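Local coordinates for chlamydomonas reinhardtii THB1 (Chlamydomonas reinhardtii, PDB 4XDI), which binds haem b as a group I truncated haemoglobin and is probably able to bind oxygen at the haem iron, at the protoporphyrin IX containing Fe site. Coordinates in Å, arbitrary orientation; residue numbers count along the deposited sequence, not the author numbering.

The protoporphyrin IX containing Fe site. Residues 37, 40-41, 44, 48, 51-52, 55-56, 59, 67, 70, 72, 75-76, 79, 85, 89-90, 93, 121, 125. With HEM (protoporphyrin IX containing Fe), chain B.
Lys48 lies along the propionate edge of the haem, its CG anti to the backbone N and its chain bent further out, so that CD and CE pass beside the D-ring propionate and the terminal amine nitrogen NZ reaches its O2D. The salt bridge from Lys48 NZ to haem O2D is 3.1 Å long. Arg51, one helical turn on in helix 46-61, takes the other propionate side-on with two hydrogen bonds: NE meets haem O1A at 2.8 Å and NH2 meets haem O2A at 2.9 Å, both oxygens close to the guanidinium plane, with the NE bond nearly straight (168° at H). An alanine here would remove this paired grip and would probably leave the A-ring propionate more mobile, held through waters that link it to the backbone N and the guanidinium of Arg70.

From the same helix Lys52 crosses the distal face. Its chain runs nearly extended over the A and D pyrroles, then turns at its last torsion (chi4 55°) to put Lys52 NZ 2.2 Å from haem FE. The proximal ligand, His76 of helix 72-83, binds from the opposite face; with the four pyrrole nitrogens this makes the iron six-coordinate and near octahedral, with NE2–FE–NZ at 173°. The rotation of the imidazole is fixed by His76 ND1, which donates to Leu72 O at 2.7 Å on a carbonyl lone pair and in the ring plane; this bond would be expected to make the histidine a more electron-rich ligand.

Around His76 the proximal face is packed by Ser75 CB over pyrrole A, Leu79 CD1 over pyrrole D and Met85 CE over pyrrole C, the methyl 3.6 Å from that ring's centroid. On the distal side Phe56 brings CE1 to 3.4 Å from haem C3B, while Phe41 turns a face to the CMD methyl. This largely buried globin pocket holds the haem with lysine and histidine as axial ligands; an exogenous ligand such as oxygen would presumably have to displace Lys52.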
ATOM      1  N   LEU A  37       7.297   6.506  10.804  1.00 32.26           N
ATOM      2  CA  LEU A  37       6.460   6.940   9.683  1.00 30.92           C
ATOM      3  C   LEU A  37       5.486   8.059  10.057  1.00 31.04           C
ATOM      4  O   LEU A  37       5.176   8.918   9.227  1.00 30.43           O
ATOM      5  CB  LEU A  37       5.666   5.739   9.115  1.00 29.10           C
ATOM      6  CG  LEU A  37       6.545   4.610   8.580  1.00 27.90           C
ATOM      7  CD1 LEU A  37       5.722   3.290   8.328  1.00 28.74           C
ATOM      8  CD2 LEU A  37       7.225   5.086   7.283  1.00 28.87           C
ATOM      9  N   PHE A  40       5.742  11.687   8.650  1.00 29.36           N
ATOM     10  CA  PHE A  40       5.358  11.940   7.257  1.00 31.06           C
ATOM     11  C   PHE A  40       3.852  12.067   7.075  1.00 34.07           C
ATOM     12  O   PHE A  40       3.385  12.659   6.089  1.00 36.26           O
ATOM     13  CB  PHE A  40       5.923  10.825   6.337  1.00 29.25           C
ATOM     14  CG  PHE A  40       7.424  10.817   6.308  1.00 31.78           C
ATOM     15  CD1 PHE A  40       8.144  10.095   7.246  1.00 38.24           C
ATOM     16  CD2 PHE A  40       8.111  11.621   5.425  1.00 30.71           C
ATOM     17  CE1 PHE A  40       9.527  10.148   7.268  1.00 41.73           C
ATOM     18  CE2 PHE A  40       9.508  11.688   5.441  1.00 34.71           C
ATOM     19  CZ  PHE A  40      10.216  10.952   6.358  1.00 38.73           C
ATOM     20  N   PHE A  41       3.097  11.531   8.029  1.00 29.58           N
ATOM     21  CA  PHE A  41       1.631  11.490   7.943  1.00 30.46           C
ATOM     22  C   PHE A  41       0.941  12.590   8.756  1.00 34.98           C
ATOM     23  O   PHE A  41      -0.290  12.723   8.744  1.00 33.70           O
ATOM     24  CB  PHE A  41       1.127  10.097   8.396  1.00 31.10           C
ATOM     25  CG  PHE A  41       1.339   9.032   7.357  1.00 30.27           C
ATOM     26  CD1 PHE A  41       2.554   8.358   7.263  1.00 26.69           C
ATOM     27  CD2 PHE A  41       0.341   8.759   6.421  1.00 28.91           C
ATOM     28  CE1 PHE A  41       2.770   7.402   6.234  1.00 28.69           C
ATOM     29  CE2 PHE A  41       0.540   7.775   5.405  1.00 32.28           C
ATOM     30  CZ  PHE A  41       1.751   7.109   5.326  1.00 30.84           C
ATOM     31  N   VAL A  44      -1.193  14.979   6.699  1.00 39.01           N
ATOM     32  CA  VAL A  44      -2.193  14.385   5.798  1.00 34.34           C
ATOM     33  C   VAL A  44      -3.633  14.532   6.310  1.00 38.13           C
ATOM     34  O   VAL A  44      -3.974  14.009   7.379  1.00 40.05           O
ATOM     35  CB  VAL A  44      -1.884  12.900   5.567  1.00 33.72           C
ATOM     36  CG1 VAL A  44      -2.924  12.278   4.639  1.00 36.37           C
ATOM     37  CG2 VAL A  44      -0.473  12.747   4.992  1.00 30.97           C
ATOM     38  N   LYS A  48      -7.355  13.165   1.922  1.00 42.52           N
ATOM     39  CA  LYS A  48      -6.173  12.566   1.325  1.00 40.65           C
ATOM     40  C   LYS A  48      -5.942  11.149   1.851  1.00 42.80           C
ATOM     41  O   LYS A  48      -5.587  10.242   1.095  1.00 40.21           O
ATOM     42  CB  LYS A  48      -4.945  13.439   1.587  1.00 42.06           C
ATOM     43  CG  LYS A  48      -3.661  12.862   1.006  1.00 41.17           C
ATOM     44  CD  LYS A  48      -2.497  13.849   1.175  1.00 45.97           C
ATOM     45  CE  LYS A  48      -2.676  15.085   0.304  1.00 50.16           C
ATOM     46  NZ  LYS A  48      -1.812  16.206   0.805  1.00 55.11           N
ATOM     47  N   ARG A  51      -8.227   8.856   0.001  1.00 44.96           N
ATOM     48  CA  ARG A  51      -7.725   8.586  -1.352  1.00 43.85           C
ATOM     49  C   ARG A  51      -6.542   7.617  -1.283  1.00 43.99           C
ATOM     50  O   ARG A  51      -6.436   6.704  -2.096  1.00 42.04           O
ATOM     51  CB  ARG A  51      -7.317   9.877  -2.081  1.00 44.41           C
ATOM     52  CG  ARG A  51      -8.487  10.797  -2.428  1.00 48.90           C
ATOM     53  CD  ARG A  51      -8.103  11.870  -3.449  1.00 47.84           C
ATOM     54  NE  ARG A  51      -6.915  12.613  -3.044  1.00 46.05           N
ATOM     55  CZ  ARG A  51      -6.932  13.736  -2.322  1.00 52.47           C
ATOM     56  NH1 ARG A  51      -8.085  14.263  -1.918  1.00 53.42           N
ATOM     57  NH2 ARG A  51      -5.790  14.345  -2.016  1.00 49.52           N
ATOM     58  N   LYS A  52      -5.660   7.803  -0.303  1.00 38.98           N
ATOM     59  CA  LYS A  52      -4.499   6.925  -0.186  1.00 37.23           C
ATOM     60  C   LYS A  52      -4.888   5.484   0.133  1.00 39.56           C
ATOM     61  O   LYS A  52      -4.260   4.554  -0.381  1.00 37.31           O
ATOM     62  CB  LYS A  52      -3.525   7.431   0.871  1.00 35.42           C
ATOM     63  CG  LYS A  52      -2.201   6.679   0.885  1.00 34.76           C
ATOM     64  CD  LYS A  52      -1.119   7.515   1.593  1.00 35.40           C
ATOM     65  CE  LYS A  52       0.026   6.673   2.114  1.00 32.93           C
ATOM     66  NZ  LYS A  52       0.650   5.835   1.054  1.00 31.84           N
ATOM     67  N   ALA A  55      -6.099   3.931  -2.969  1.00 41.14           N
ATOM     68  CA  ALA A  55      -4.945   3.599  -3.803  1.00 38.82           C
ATOM     69  C   ALA A  55      -4.307   2.287  -3.345  1.00 42.28           C
ATOM     70  O   ALA A  55      -4.014   1.428  -4.171  1.00 42.11           O
ATOM     71  CB  ALA A  55      -3.909   4.750  -3.790  1.00 35.49           C
ATOM     72  N   PHE A  56      -4.102   2.126  -2.033  1.00 40.39           N
ATOM     73  CA  PHE A  56      -3.565   0.872  -1.503  1.00 39.12           C
ATOM     74  C   PHE A  56      -4.443  -0.319  -1.894  1.00 37.80           C
ATOM     75  O   PHE A  56      -3.942  -1.342  -2.357  1.00 43.00           O
ATOM     76  CB  PHE A  56      -3.455   0.910   0.026  1.00 36.15           C
ATOM     77  CG  PHE A  56      -2.174   1.529   0.555  1.00 37.45           C
ATOM     78  CD1 PHE A  56      -0.949   1.277  -0.040  1.00 36.62           C
ATOM     79  CD2 PHE A  56      -2.208   2.326   1.702  1.00 37.77           C
ATOM     80  CE1 PHE A  56       0.233   1.842   0.476  1.00 36.76           C
ATOM     81  CE2 PHE A  56      -1.025   2.889   2.231  1.00 36.27           C
ATOM     82  CZ  PHE A  56       0.192   2.643   1.617  1.00 35.99           C
ATOM     83  N   TYR A  59      -4.313  -0.706  -5.912  1.00 37.54           N
ATOM     84  CA  TYR A  59      -2.973  -1.045  -6.390  1.00 42.41           C
ATOM     85  C   TYR A  59      -2.560  -2.442  -5.955  1.00 40.45           C
ATOM     86  O   TYR A  59      -2.073  -3.240  -6.753  1.00 39.87           O
ATOM     87  CB  TYR A  59      -1.917  -0.055  -5.879  1.00 41.78           C
ATOM     88  CG  TYR A  59      -0.573  -0.309  -6.524  1.00 43.97           C
ATOM     89  CD1 TYR A  59       0.320  -1.235  -5.990  1.00 42.69           C
ATOM     90  CD2 TYR A  59      -0.215   0.349  -7.691  1.00 44.73           C
ATOM     91  CE1 TYR A  59       1.534  -1.481  -6.580  1.00 39.71           C
ATOM     92  CE2 TYR A  59       1.005   0.109  -8.302  1.00 44.96           C
ATOM     93  CZ  TYR A  59       1.877  -0.803  -7.738  1.00 41.80           C
ATOM     94  OH  TYR A  59       3.084  -1.034  -8.348  1.00 44.87           O
ATOM     95  N   TYR A  67      -6.165   0.137 -10.943  1.00 52.52           N
ATOM     96  CA  TYR A  67      -5.574   1.103 -10.019  1.00 52.73           C
ATOM     97  C   TYR A  67      -6.314   2.436 -10.073  1.00 53.16           C
ATOM     98  O   TYR A  67      -6.456   3.047 -11.131  1.00 54.14           O
ATOM     99  CB  TYR A  67      -4.089   1.304 -10.289  1.00 53.36           C
ATOM    100  CG  TYR A  67      -3.531   2.434  -9.441  1.00 50.78           C
ATOM    101  CD1 TYR A  67      -3.591   2.373  -8.059  1.00 46.68           C
ATOM    102  CD2 TYR A  67      -2.980   3.578 -10.028  1.00 52.54           C
ATOM    103  CE1 TYR A  67      -3.110   3.409  -7.267  1.00 46.68           C
ATOM    104  CE2 TYR A  67      -2.487   4.619  -9.243  1.00 46.62           C
ATOM    105  CZ  TYR A  67      -2.555   4.524  -7.861  1.00 47.88           C
ATOM    106  OH  TYR A  67      -2.084   5.549  -7.057  1.00 46.71           O
ATOM    107  N   ARG A  70      -3.594   8.643  -7.832  1.00 51.34           N
ATOM    108  CA  ARG A  70      -2.565   9.445  -8.478  1.00 48.61           C
ATOM    109  C   ARG A  70      -1.337   8.588  -8.801  1.00 44.31           C
ATOM    110  O   ARG A  70      -1.074   7.582  -8.138  1.00 41.83           O
ATOM    111  CB  ARG A  70      -2.199  10.626  -7.576  1.00 49.97           C
ATOM    112  CG  ARG A  70      -1.307  11.657  -8.241  1.00 57.63           C
ATOM    113  CD  ARG A  70      -0.948  12.746  -7.253  1.00 62.39           C
ATOM    114  NE  ARG A  70      -0.042  13.739  -7.822  1.00 65.63           N
ATOM    115  CZ  ARG A  70       0.600  14.646  -7.093  1.00 65.86           C
ATOM    116  NH1 ARG A  70       0.431  14.660  -5.777  1.00 65.18           N
ATOM    117  NH2 ARG A  70       1.408  15.528  -7.672  1.00 64.36           N
ATOM    118  N   LEU A  72       2.242   7.156  -8.747  1.00 37.77           N
ATOM    119  CA  LEU A  72       2.964   6.910  -7.483  1.00 42.22           C
ATOM    120  C   LEU A  72       4.251   7.733  -7.414  1.00 38.94           C
ATOM    121  O   LEU A  72       4.676   8.154  -6.335  1.00 38.90           O
ATOM    122  CB  LEU A  72       3.295   5.423  -7.309  1.00 42.28           C
ATOM    123  CG  LEU A  72       2.135   4.423  -7.176  1.00 48.47           C
ATOM    124  CD1 LEU A  72       2.671   3.101  -6.666  1.00 46.44           C
ATOM    125  CD2 LEU A  72       1.065   4.953  -6.237  1.00 42.64           C
ATOM    126  N   SER A  75       3.146  11.289  -6.531  1.00 36.78           N
ATOM    127  CA  SER A  75       2.546  11.320  -5.191  1.00 37.02           C
ATOM    128  C   SER A  75       3.577  11.458  -4.080  1.00 37.32           C
ATOM    129  O   SER A  75       3.298  12.041  -3.025  1.00 38.77           O
ATOM    130  CB  SER A  75       1.713  10.052  -4.957  1.00 36.56           C
ATOM    131  OG  SER A  75       0.508  10.123  -5.697  1.00 44.33           O
ATOM    132  N   HIS A  76       4.766  10.908  -4.299  1.00 36.24           N
ATOM    133  CA  HIS A  76       5.809  10.918  -3.261  1.00 33.91           C
ATOM    134  C   HIS A  76       7.039  11.745  -3.558  1.00 32.57           C
ATOM    135  O   HIS A  76       8.004  11.724  -2.801  1.00 32.30           O
ATOM    136  CB  HIS A  76       6.246   9.495  -3.028  1.00 32.51           C
ATOM    137  CG  HIS A  76       5.113   8.604  -2.699  1.00 34.51           C
ATOM    138  ND1 HIS A  76       4.395   7.930  -3.664  1.00 35.16           N
ATOM    139  CD2 HIS A  76       4.535   8.310  -1.510  1.00 34.47           C
ATOM    140  CE1 HIS A  76       3.441   7.228  -3.078  1.00 34.25           C
ATOM    141  NE2 HIS A  76       3.509   7.441  -1.779  1.00 35.90           N
ATOM    142  N   LEU A  79       7.824  14.357  -0.893  1.00 34.28           N
ATOM    143  CA  LEU A  79       8.214  13.643   0.332  1.00 33.20           C
ATOM    144  C   LEU A  79       9.677  13.252   0.292  1.00 37.25           C
ATOM    145  O   LEU A  79      10.394  13.377   1.280  1.00 34.06           O
ATOM    146  CB  LEU A  79       7.378  12.376   0.531  1.00 32.35           C
ATOM    147  CG  LEU A  79       5.921  12.539   0.928  1.00 33.14           C
ATOM    148  CD1 LEU A  79       5.294  11.131   0.986  1.00 30.14           C
ATOM    149  CD2 LEU A  79       5.834  13.195   2.273  1.00 37.10           C
ATOM    150  N   MET A  85      11.972  11.157   2.719  1.00 35.48           N
ATOM    151  CA  MET A  85      11.419   9.808   2.507  1.00 35.15           C
ATOM    152  C   MET A  85      12.454   8.948   1.776  1.00 36.12           C
ATOM    153  O   MET A  85      13.050   9.414   0.803  1.00 33.81           O
ATOM    154  CB  MET A  85      10.118   9.878   1.705  1.00 32.93           C
ATOM    155  CG  MET A  85       9.534   8.490   1.370  1.00 37.02           C
ATOM    156  SD  MET A  85       7.964   8.609   0.480  1.00 36.33           S
ATOM    157  CE  MET A  85       7.663   6.840   0.108  1.00 29.14           C
ATOM    158  N   HIS A  89      11.816   3.719   4.734  1.00 32.51           N
ATOM    159  CA  HIS A  89      10.390   3.895   4.960  1.00 29.36           C
ATOM    160  C   HIS A  89       9.576   2.920   4.116  1.00 31.32           C
ATOM    161  O   HIS A  89       8.532   2.439   4.548  1.00 32.31           O
ATOM    162  CB  HIS A  89       9.960   5.301   4.642  1.00 29.18           C
ATOM    163  CG  HIS A  89      10.673   6.338   5.459  1.00 31.25           C
ATOM    164  ND1 HIS A  89      11.517   7.270   4.900  1.00 31.85           N
ATOM    165  CD2 HIS A  89      10.705   6.552   6.796  1.00 33.43           C
ATOM    166  CE1 HIS A  89      12.009   8.048   5.850  1.00 34.28           C
ATOM    167  NE2 HIS A  89      11.530   7.637   7.015  1.00 35.47           N
ATOM    168  N   PHE A  90      10.034   2.671   2.893  1.00 33.21           N
ATOM    169  CA  PHE A  90       9.343   1.687   2.051  1.00 30.08           C
ATOM    170  C   PHE A  90       9.418   0.316   2.698  1.00 32.03           C
ATOM    171  O   PHE A  90       8.415  -0.413   2.751  1.00 33.82           O
ATOM    172  CB  PHE A  90       9.943   1.654   0.622  1.00 29.07           C
ATOM    173  CG  PHE A  90       9.127   0.823  -0.334  1.00 33.01           C
ATOM    174  CD1 PHE A  90       9.309  -0.543  -0.402  1.00 30.05           C
ATOM    175  CD2 PHE A  90       8.145   1.404  -1.116  1.00 36.11           C
ATOM    176  CE1 PHE A  90       8.533  -1.347  -1.255  1.00 32.34           C
ATOM    177  CE2 PHE A  90       7.374   0.617  -1.978  1.00 35.78           C
ATOM    178  CZ  PHE A  90       7.572  -0.758  -2.033  1.00 36.78           C
ATOM    179  N   VAL A  93       6.935   0.061   5.465  1.00 32.15           N
ATOM    180  CA  VAL A  93       5.553  -0.004   4.995  1.00 31.25           C
ATOM    181  C   VAL A  93       5.266  -1.393   4.411  1.00 36.86           C
ATOM    182  O   VAL A  93       4.237  -2.009   4.719  1.00 33.62           O
ATOM    183  CB  VAL A  93       5.262   1.095   3.949  1.00 31.56           C
ATOM    184  CG1 VAL A  93       3.925   0.851   3.270  1.00 31.90           C
ATOM    185  CG2 VAL A  93       5.251   2.480   4.650  1.00 28.61           C
ATOM    186  N   ALA A 121       5.874  -1.515  -6.410  1.00 40.08           N
ATOM    187  CA  ALA A 121       5.743  -0.070  -6.236  1.00 36.94           C
ATOM    188  C   ALA A 121       7.080   0.627  -6.039  1.00 38.79           C
ATOM    189  O   ALA A 121       7.182   1.828  -6.310  1.00 38.26           O
ATOM    190  CB  ALA A 121       4.810   0.245  -5.052  1.00 36.17           C
ATOM    191  N   ILE A 125       8.109   4.589  -7.170  1.00 36.64           N
ATOM    192  CA  ILE A 125       8.254   5.682  -6.221  1.00 35.81           C
ATOM    193  C   ILE A 125       9.665   6.252  -6.269  1.00 41.51           C
ATOM    194  O   ILE A 125       9.860   7.469  -6.290  1.00 41.22           O
ATOM    195  CB  ILE A 125       7.918   5.203  -4.794  1.00 33.01           C
ATOM    196  CG1 ILE A 125       6.444   4.766  -4.715  1.00 35.22           C
ATOM    197  CG2 ILE A 125       8.252   6.316  -3.743  1.00 32.48           C
ATOM    198  CD1 ILE A 125       6.024   4.047  -3.384  1.00 35.09           C
TER
HETATM  199  CHA HEM B 201       0.538   9.840  -0.725  1.00 33.28           C
HETATM  200  CHB HEM B 201       0.005   5.468  -2.773  1.00 31.94           C
HETATM  201  CHC HEM B 201       3.947   3.961  -0.444  1.00 29.71           C
HETATM  202  CHD HEM B 201       3.646   7.812   2.435  1.00 34.43           C
HETATM  203  C1A HEM B 201       0.134   8.819  -1.552  1.00 35.02           C
HETATM  204  C2A HEM B 201      -0.783   8.942  -2.670  1.00 35.26           C
HETATM  205  C3A HEM B 201      -0.931   7.740  -3.215  1.00 37.21           C
HETATM  206  C4A HEM B 201      -0.096   6.809  -2.493  1.00 32.67           C
HETATM  207  CMA HEM B 201      -1.812   7.414  -4.448  1.00 38.78           C
HETATM  208  CAA HEM B 201      -1.489  10.240  -3.135  1.00 39.77           C
HETATM  209  CBA HEM B 201      -2.817  10.379  -2.390  1.00 43.26           C
HETATM  210  CGA HEM B 201      -3.662  11.519  -2.932  1.00 47.75           C
HETATM  211  O1A HEM B 201      -4.549  11.249  -3.777  1.00 50.29           O
HETATM  212  O2A HEM B 201      -3.474  12.692  -2.503  1.00 44.55           O
HETATM  213  C1B HEM B 201       1.006   4.651  -2.317  1.00 32.69           C
HETATM  214  C2B HEM B 201       1.212   3.261  -2.652  1.00 35.45           C
HETATM  215  C3B HEM B 201       2.321   2.855  -1.989  1.00 30.44           C
HETATM  216  C4B HEM B 201       2.816   3.974  -1.211  1.00 32.36           C
HETATM  217  CMB HEM B 201       0.275   2.441  -3.602  1.00 34.99           C
HETATM  218  CAB HEM B 201       3.023   1.478  -1.950  1.00 38.62           C
HETATM  219  CBB HEM B 201       2.544   0.386  -2.564  1.00 45.58           C
HETATM  220  C1C HEM B 201       4.224   4.888   0.535  1.00 34.62           C
HETATM  221  C2C HEM B 201       5.285   4.796   1.509  1.00 30.78           C
HETATM  222  C3C HEM B 201       5.226   5.878   2.310  1.00 30.45           C
HETATM  223  C4C HEM B 201       4.090   6.659   1.868  1.00 32.60           C
HETATM  224  CMC HEM B 201       6.350   3.687   1.556  1.00 33.19           C
HETATM  225  CAC HEM B 201       6.174   6.169   3.492  1.00 32.79           C
HETATM  226  CBC HEM B 201       6.432   7.420   3.925  1.00 32.37           C
HETATM  227  C1D HEM B 201       2.789   8.701   1.862  1.00 32.26           C
HETATM  228  C2D HEM B 201       2.464   9.986   2.455  1.00 33.38           C
HETATM  229  C3D HEM B 201       1.490  10.616   1.466  1.00 33.68           C
HETATM  230  C4D HEM B 201       1.327   9.661   0.392  1.00 37.07           C
HETATM  231  CMD HEM B 201       2.993  10.574   3.778  1.00 33.48           C
HETATM  232  CAD HEM B 201       0.820  11.993   1.556  1.00 35.93           C
HETATM  233  CBD HEM B 201       1.745  12.964   0.853  1.00 40.04           C
HETATM  234  CGD HEM B 201       1.058  14.308   0.826  1.00 42.92           C
HETATM  235  O1D HEM B 201       0.876  14.917   1.909  1.00 46.98           O
HETATM  236  O2D HEM B 201       0.676  14.743  -0.266  1.00 42.25           O
HETATM  237  NA  HEM B 201       0.548   7.506  -1.463  1.00 30.58           N
HETATM  238  NB  HEM B 201       2.004   5.053  -1.455  1.00 33.03           N
HETATM  239  NC  HEM B 201       3.508   6.047   0.769  1.00 27.60           N
HETATM  240  ND  HEM B 201       2.099   8.556   0.680  1.00 35.86           N
HETATM  241 FE   HEM B 201       2.069   6.784  -0.359  1.00 34.86          FE
HETATM  242  O   HOH W   1      -4.938   9.156  -5.266  1.00 46.60           O
HETATM  243  O   HOH W   2       0.818  13.279  -2.409  1.00 49.13           O
HETATM  244  O   HOH W   3      -0.977  13.932  -3.827  1.00 55.56           O